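Long-range contact in periplasmic oligopeptide-binding protein (Burkholderia pseudomallei, PDB 3ZS6), which probably binds oligopeptides in the periplasm as the solute-binding component of an ABC transport system: residues W56-R70 with Y132-P146. Residues are numbered along the deposited sequence; the frame is centred on the assembly and turned at random.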
loop_
_atom_site.group_PDB
_atom_site.type_symbol
_atom_site.label_atom_id
_atom_site.label_comp_id
_atom_site.label_asym_id
_atom_site.label_seq_id
_atom_site.Cartn_x
_atom_site.Cartn_y
_atom_site.Cartn_z
ATOM N N TRP A 56 2.407 23.447 9.424
ATOM C CA TRP A 56 3.776 22.946 9.435
ATOM C C TRP A 56 4.669 23.786 8.541
ATOM O O TRP A 56 4.190 24.520 7.674
ATOM C CB TRP A 56 3.839 21.472 9.018
ATOM C CG TRP A 56 3.111 21.168 7.751
ATOM C CD1 TRP A 56 3.545 21.396 6.477
ATOM C CD2 TRP A 56 1.822 20.557 7.633
ATOM N NE1 TRP A 56 2.602 20.974 5.571
ATOM C CE2 TRP A 56 1.532 20.457 6.254
ATOM C CE3 TRP A 56 0.876 20.101 8.557
ATOM C CZ2 TRP A 56 0.342 19.911 5.778
ATOM C CZ3 TRP A 56 -0.309 19.551 8.082
ATOM C CH2 TRP A 56 -0.564 19.463 6.706
ATOM N N GLU A 57 5.973 23.666 8.756
ATOM C CA GLU A 57 6.933 24.493 8.052
ATOM C C GLU A 57 8.243 23.733 7.869
ATOM O O GLU A 57 8.730 23.087 8.800
ATOM C CB GLU A 57 7.158 25.791 8.838
ATOM C CG GLU A 57 7.995 26.837 8.122
ATOM C CD GLU A 57 7.892 28.216 8.771
ATOM O OE1 GLU A 57 6.794 28.584 9.244
ATOM O OE2 GLU A 57 8.911 28.934 8.804
ATOM N N HIS A 58 8.794 23.807 6.659
ATOM C CA HIS A 58 10.087 23.216 6.337
ATOM C C HIS A 58 11.194 24.212 6.695
ATOM O O HIS A 58 11.643 24.994 5.854
ATOM C CB HIS A 58 10.133 22.865 4.847
ATOM C CG HIS A 58 11.200 21.881 4.488
ATOM N ND1 HIS A 58 11.457 21.506 3.187
ATOM C CD2 HIS A 58 12.073 21.192 5.259
ATOM C CE1 HIS A 58 12.448 20.631 3.171
ATOM N NE2 HIS A 58 12.839 20.423 4.417
ATOM N N LYS A 59 11.594 24.211 7.963
ATOM C CA LYS A 59 12.474 25.242 8.507
ATOM C C LYS A 59 13.898 25.174 7.969
ATOM O O LYS A 59 14.555 26.196 7.799
ATOM C CB LYS A 59 12.482 25.182 10.035
ATOM C CG LYS A 59 11.126 25.443 10.671
ATOM C CD LYS A 59 10.877 26.927 10.875
ATOM C CE LYS A 59 10.557 27.235 12.328
ATOM N NZ LYS A 59 9.742 28.473 12.491
ATOM N N ALA A 60 14.365 23.961 7.710
ATOM C CA ALA A 60 15.686 23.736 7.141
ATOM C C ALA A 60 15.608 22.483 6.281
ATOM O O ALA A 60 14.641 21.733 6.375
ATOM C CB ALA A 60 16.718 23.570 8.240
ATOM N N PRO A 61 16.614 22.259 5.425
ATOM C CA PRO A 61 16.580 21.075 4.567
ATOM C C PRO A 61 16.190 19.824 5.349
ATOM O O PRO A 61 15.348 19.072 4.882
ATOM C CB PRO A 61 18.019 20.974 4.065
ATOM C CG PRO A 61 18.486 22.402 4.034
ATOM C CD PRO A 61 17.831 23.064 5.216
ATOM N N ASP A 62 16.762 19.627 6.533
ATOM C CA ASP A 62 16.539 18.387 7.279
ATOM C C ASP A 62 15.592 18.547 8.465
ATOM O O ASP A 62 15.558 17.690 9.344
ATOM C CB ASP A 62 17.873 17.845 7.792
ATOM C CG ASP A 62 18.418 18.661 8.944
ATOM O OD1 ASP A 62 17.967 19.814 9.114
ATOM O OD2 ASP A 62 19.284 18.152 9.686
ATOM N N THR A 63 14.825 19.635 8.492
ATOM C CA THR A 63 14.029 19.972 9.671
ATOM C C THR A 63 12.612 20.441 9.341
ATOM O O THR A 63 12.426 21.385 8.571
ATOM C CB THR A 63 14.718 21.063 10.499
ATOM O OG1 THR A 63 16.027 20.619 10.871
ATOM C CG2 THR A 63 13.913 21.376 11.758
ATOM N N TRP A 64 11.624 19.777 9.942
ATOM C CA TRP A 64 10.219 20.178 9.837
ATOM C C TRP A 64 9.637 20.522 11.211
ATOM O O TRP A 64 9.936 19.864 12.209
ATOM C CB TRP A 64 9.380 19.054 9.211
ATOM C CG TRP A 64 9.627 18.827 7.745
ATOM C CD1 TRP A 64 10.594 18.035 7.186
ATOM C CD2 TRP A 64 8.886 19.389 6.654
ATOM N NE1 TRP A 64 10.504 18.080 5.814
ATOM C CE2 TRP A 64 9.462 18.899 5.462
ATOM C CE3 TRP A 64 7.796 20.267 6.570
ATOM C CZ2 TRP A 64 8.987 19.257 4.200
ATOM C CZ3 TRP A 64 7.320 20.618 5.319
ATOM C CH2 TRP A 64 7.914 20.111 4.148
ATOM N N ILE A 65 8.798 21.550 11.256
ATOM C CA ILE A 65 8.099 21.921 12.481
ATOM C C ILE A 65 6.598 21.729 12.271
ATOM O O ILE A 65 6.046 22.201 11.281
ATOM C CB ILE A 65 8.364 23.399 12.861
ATOM C CG1 ILE A 65 9.846 23.626 13.157
ATOM C CG2 ILE A 65 7.525 23.810 14.070
ATOM C CD1 ILE A 65 10.308 23.007 14.450
ATOM N N PHE A 66 5.949 21.026 13.196
ATOM C CA PHE A 66 4.500 20.848 13.157
ATOM C C PHE A 66 3.876 21.531 14.368
ATOM O O PHE A 66 4.250 21.261 15.513
ATOM C CB PHE A 66 4.120 19.353 13.149
ATOM C CG PHE A 66 4.533 18.622 11.893
ATOM C CD1 PHE A 66 5.807 18.088 11.773
ATOM C CD2 PHE A 66 3.648 18.469 10.839
ATOM C CE1 PHE A 66 6.191 17.408 10.627
ATOM C CE2 PHE A 66 4.024 17.792 9.684
ATOM C CZ PHE A 66 5.300 17.264 9.579
ATOM N N LYS A 67 2.935 22.428 14.115
ATOM C CA LYS A 67 2.216 23.092 15.195
ATOM C C LYS A 67 0.886 22.395 15.387
ATOM O O LYS A 67 0.044 22.384 14.487
ATOM C CB LYS A 67 2.003 24.577 14.884
ATOM C CG LYS A 67 3.235 25.437 15.091
ATOM C CD LYS A 67 3.711 25.419 16.547
ATOM C CE LYS A 67 2.728 26.107 17.491
ATOM N NZ LYS A 67 1.449 25.347 17.657
ATOM N N LEU A 68 0.706 21.793 16.555
ATOM C CA LEU A 68 -0.513 21.041 16.830
ATOM C C LEU A 68 -1.644 21.961 17.295
ATOM O O LEU A 68 -1.408 22.975 17.962
ATOM C CB LEU A 68 -0.256 19.957 17.876
ATOM C CG LEU A 68 0.969 19.064 17.690
ATOM C CD1 LEU A 68 0.930 17.934 18.704
ATOM C CD2 LEU A 68 1.054 18.510 16.259
ATOM N N ARG A 69 -2.873 21.617 16.929
ATOM C CA ARG A 69 -4.025 22.313 17.482
ATOM C C ARG A 69 -4.124 21.908 18.945
ATOM O O ARG A 69 -3.585 20.874 19.353
ATOM C CB ARG A 69 -5.305 21.953 16.725
ATOM C CG ARG A 69 -5.774 20.526 16.935
ATOM C CD ARG A 69 -6.910 20.168 15.981
ATOM N NE ARG A 69 -6.457 20.106 14.595
ATOM C CZ ARG A 69 -6.585 21.092 13.713
ATOM N NH1 ARG A 69 -7.164 22.246 14.056
ATOM N NH2 ARG A 69 -6.126 20.923 12.482
ATOM N N ARG A 70 -4.806 22.721 19.737
ATOM C CA ARG A 70 -4.838 22.518 21.177
ATOM C C ARG A 70 -6.035 21.689 21.620
ATOM O O ARG A 70 -6.141 21.319 22.782
ATOM C CB ARG A 70 -4.854 23.881 21.893
ATOM C CG ARG A 70 -3.669 24.775 21.532
ATOM C CD ARG A 70 -3.841 26.194 22.060
ATOM N NE ARG A 70 -2.948 26.486 23.181
ATOM C CZ ARG A 70 -3.294 26.376 24.462
ATOM N NH1 ARG A 70 -4.515 25.976 24.793
ATOM N NH2 ARG A 70 -2.418 26.669 25.413
ATOM N N TYR A 132 2.528 21.258 22.160
ATOM C CA TYR A 132 1.821 21.531 20.912
ATOM C C TYR A 132 2.762 21.857 19.764
ATOM O O TYR A 132 2.346 22.406 18.740
ATOM C CB TYR A 132 0.819 22.670 21.107
ATOM C CG TYR A 132 -0.191 22.394 22.198
ATOM C CD1 TYR A 132 -1.074 21.327 22.097
ATOM C CD2 TYR A 132 -0.260 23.200 23.326
ATOM C CE1 TYR A 132 -1.998 21.068 23.092
ATOM C CE2 TYR A 132 -1.180 22.952 24.329
ATOM C CZ TYR A 132 -2.046 21.885 24.207
ATOM O OH TYR A 132 -2.965 21.636 25.201
ATOM N N THR A 133 4.034 21.523 19.938
ATOM C CA THR A 133 5.032 21.818 18.923
ATOM C C THR A 133 5.940 20.610 18.716
ATOM O O THR A 133 6.626 20.174 19.645
ATOM C CB THR A 133 5.902 23.031 19.318
ATOM O OG1 THR A 133 5.063 24.132 19.703
ATOM C CG2 THR A 133 6.786 23.443 18.153
ATOM N N ILE A 134 5.934 20.070 17.500
ATOM C CA ILE A 134 6.779 18.924 17.167
ATOM C C ILE A 134 7.906 19.290 16.206
ATOM O O ILE A 134 7.691 19.967 15.205
ATOM C CB ILE A 134 5.963 17.784 16.553
ATOM C CG1 ILE A 134 5.082 17.141 17.622
ATOM C CG2 ILE A 134 6.896 16.747 15.907
ATOM C CD1 ILE A 134 4.088 16.145 17.075
ATOM N N GLU A 135 9.113 18.835 16.522
ATOM C CA GLU A 135 10.242 18.989 15.618
ATOM C C GLU A 135 10.678 17.620 15.088
ATOM O O GLU A 135 10.953 16.707 15.863
ATOM C CB GLU A 135 11.413 19.668 16.332
ATOM C CG GLU A 135 12.661 19.782 15.472
ATOM C CD GLU A 135 13.884 20.183 16.270
ATOM O OE1 GLU A 135 14.459 19.312 16.952
ATOM O OE2 GLU A 135 14.265 21.371 16.218
ATOM N N VAL A 136 10.733 17.483 13.767
ATOM C CA VAL A 136 11.249 16.263 13.152
ATOM C C VAL A 136 12.514 16.538 12.341
ATOM O O VAL A 136 12.517 17.376 11.432
ATOM C CB VAL A 136 10.196 15.579 12.247
ATOM C CG1 VAL A 136 10.776 14.311 11.612
ATOM C CG2 VAL A 136 8.952 15.246 13.045
ATOM N N LYS A 137 13.590 15.845 12.696
ATOM C CA LYS A 137 14.832 15.888 11.933
ATOM C C LYS A 137 14.878 14.671 11.020
ATOM O O LYS A 137 14.627 13.557 11.472
ATOM C CB LYS A 137 16.039 15.854 12.873
ATOM C CG LYS A 137 16.139 17.041 13.825
ATOM C CD LYS A 137 16.943 18.176 13.214
ATOM C CE LYS A 137 17.125 19.304 14.212
ATOM N NZ LYS A 137 17.914 20.419 13.634
ATOM N N THR A 138 15.197 14.880 9.746
ATOM C CA THR A 138 15.305 13.782 8.788
ATOM C C THR A 138 16.762 13.547 8.410
ATOM O O THR A 138 17.578 14.466 8.484
ATOM C CB THR A 138 14.498 14.058 7.505
ATOM O OG1 THR A 138 14.922 15.302 6.932
ATOM C CG2 THR A 138 13.007 14.123 7.810
ATOM N N GLU A 139 17.077 12.318 8.002
ATOM C CA GLU A 139 18.445 11.941 7.628
ATOM C C GLU A 139 18.934 12.729 6.421
ATOM O O GLU A 139 20.094 13.111 6.349
ATOM C CB GLU A 139 18.524 10.444 7.309
ATOM C CG GLU A 139 18.299 9.530 8.499
ATOM C CD GLU A 139 19.524 9.401 9.386
ATOM O OE1 GLU A 139 20.545 10.056 9.093
ATOM O OE2 GLU A 139 19.463 8.641 10.377
ATOM N N VAL A 140 18.040 12.939 5.463
ATOM C CA VAL A 140 18.332 13.724 4.273
ATOM C C VAL A 140 17.128 14.617 4.021
ATOM O O VAL A 140 16.063 14.385 4.578
ATOM C CB VAL A 140 18.542 12.828 3.042
ATOM C CG1 VAL A 140 19.791 11.977 3.208
ATOM C CG2 VAL A 140 17.319 11.943 2.815
ATOM N N PRO A 141 17.290 15.649 3.186
ATOM C CA PRO A 141 16.128 16.512 2.950
ATOM C C PRO A 141 14.993 15.787 2.223
ATOM O O PRO A 141 15.229 15.055 1.258
ATOM C CB PRO A 141 16.697 17.664 2.106
ATOM C CG PRO A 141 18.040 17.180 1.612
ATOM C CD PRO A 141 18.534 16.199 2.624
ATOM N N VAL A 142 13.772 15.993 2.709
ATOM C CA VAL A 142 12.578 15.380 2.138
ATOM C C VAL A 142 11.517 16.463 1.963
ATOM O O VAL A 142 10.920 16.921 2.936
ATOM C CB VAL A 142 12.020 14.263 3.056
ATOM C CG1 VAL A 142 10.762 13.630 2.446
ATOM C CG2 VAL A 142 13.086 13.211 3.331
ATOM N N SER A 143 11.274 16.865 0.723
ATOM C CA SER A 143 10.448 18.042 0.465
ATOM C C SER A 143 8.963 17.775 0.708
ATOM O O SER A 143 8.183 18.703 0.889
ATOM C CB SER A 143 10.663 18.541 -0.966
ATOM O OG SER A 143 10.157 17.606 -1.905
ATOM N N TYR A 144 8.585 16.501 0.699
ATOM C CA TYR A 144 7.190 16.102 0.781
ATOM C C TYR A 144 6.884 15.398 2.106
ATOM O O TYR A 144 5.871 14.703 2.237
ATOM C CB TYR A 144 6.856 15.169 -0.384
ATOM C CG TYR A 144 7.855 14.034 -0.556
ATOM C CD1 TYR A 144 7.716 12.847 0.151
ATOM C CD2 TYR A 144 8.940 14.163 -1.421
ATOM C CE1 TYR A 144 8.624 11.811 0.002
ATOM C CE2 TYR A 144 9.857 13.142 -1.581
ATOM C CZ TYR A 144 9.695 11.966 -0.871
ATOM O OH TYR A 144 10.609 10.949 -1.029
ATOM N N PHE A 145 7.752 15.584 3.093
ATOM C CA PHE A 145 7.621 14.827 4.328
ATOM C C PHE A 145 6.209 14.819 4.923
ATOM O O PHE A 145 5.772 13.804 5.461
ATOM C CB PHE A 145 8.651 15.250 5.383
ATOM C CG PHE A 145 8.629 14.373 6.602
ATOM C CD1 PHE A 145 9.061 13.054 6.523
ATOM C CD2 PHE A 145 8.119 14.838 7.807
ATOM C CE1 PHE A 145 9.016 12.219 7.634
ATOM C CE2 PHE A 145 8.072 14.012 8.924
ATOM C CZ PHE A 145 8.519 12.688 8.834
ATOM N N PRO A 146 5.484 15.944 4.834
ATOM C CA PRO A 146 4.157 15.903 5.461
ATOM C C PRO A 146 3.217 14.831 4.884
ATOM O O PRO A 146 2.369 14.340 5.627
ATOM C CB PRO A 146 3.615 17.324 5.229
ATOM C CG PRO A 146 4.858 18.181 5.164
ATOM C CD PRO A 146 5.881 17.312 4.447
HETATM O O HOH W 1 13.301 17.253 5.519
#
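With CG placed opposite its carbonyl carbon (chi1 -71°) and the ring turned across the chain (chi2 86°), Trp64 lays one indole face against Phe145 and Pro146, while the first torsion of Phe145 (chi1 -174°) carries its ring on past Trp64 CD1 towards Phe66 CZ. Phe145 CB sits 3.8 Å from the centroid of the five-membered ring of Trp64, and Pro146 CD 3.6 Å from that of the six-membered ring, both CH-pi contacts over the same face. The imidazole of His58 lies on the opposite side, near the rim at Trp64 CZ2. Pro146 also touches the Trp56 ring, its CG 3.6 Å from Trp56 NE1, and so wedges between two tryptophans. At the indole edge, Trp64 NE1 makes a weak, bent bond to Val142 O (3.1 Å) and another weak one to a water, which also links Pro61 O, Thr138 OG1 and Val142 N. Phe66 brings CZ to 4.1 Å from Phe145 CD2; helix 82-93 packs on Ile134, Val136 and Phe145. In the sheet that carries these rings the strands run antiparallel, Trp64 with Val136 and Phe66 with Ile134 forming the hydrogen-bonded pairs. At one end Tyr132 O is gripped from opposite faces of its carbonyl plane, by Leu68 N at 2.8 Å and Lys67 NZ at 3.3 Å; beyond it Arg70 CG lies over the centre of the Tyr132 ring. At the other, Thr138 N donates a hydrogen bond to Asp62 O (2.9 Å). Strand 63-68 is central in a five-stranded antiparallel sheet of this family 5 solute-binding protein, and 133-137 lies between it and edge strand 126-128.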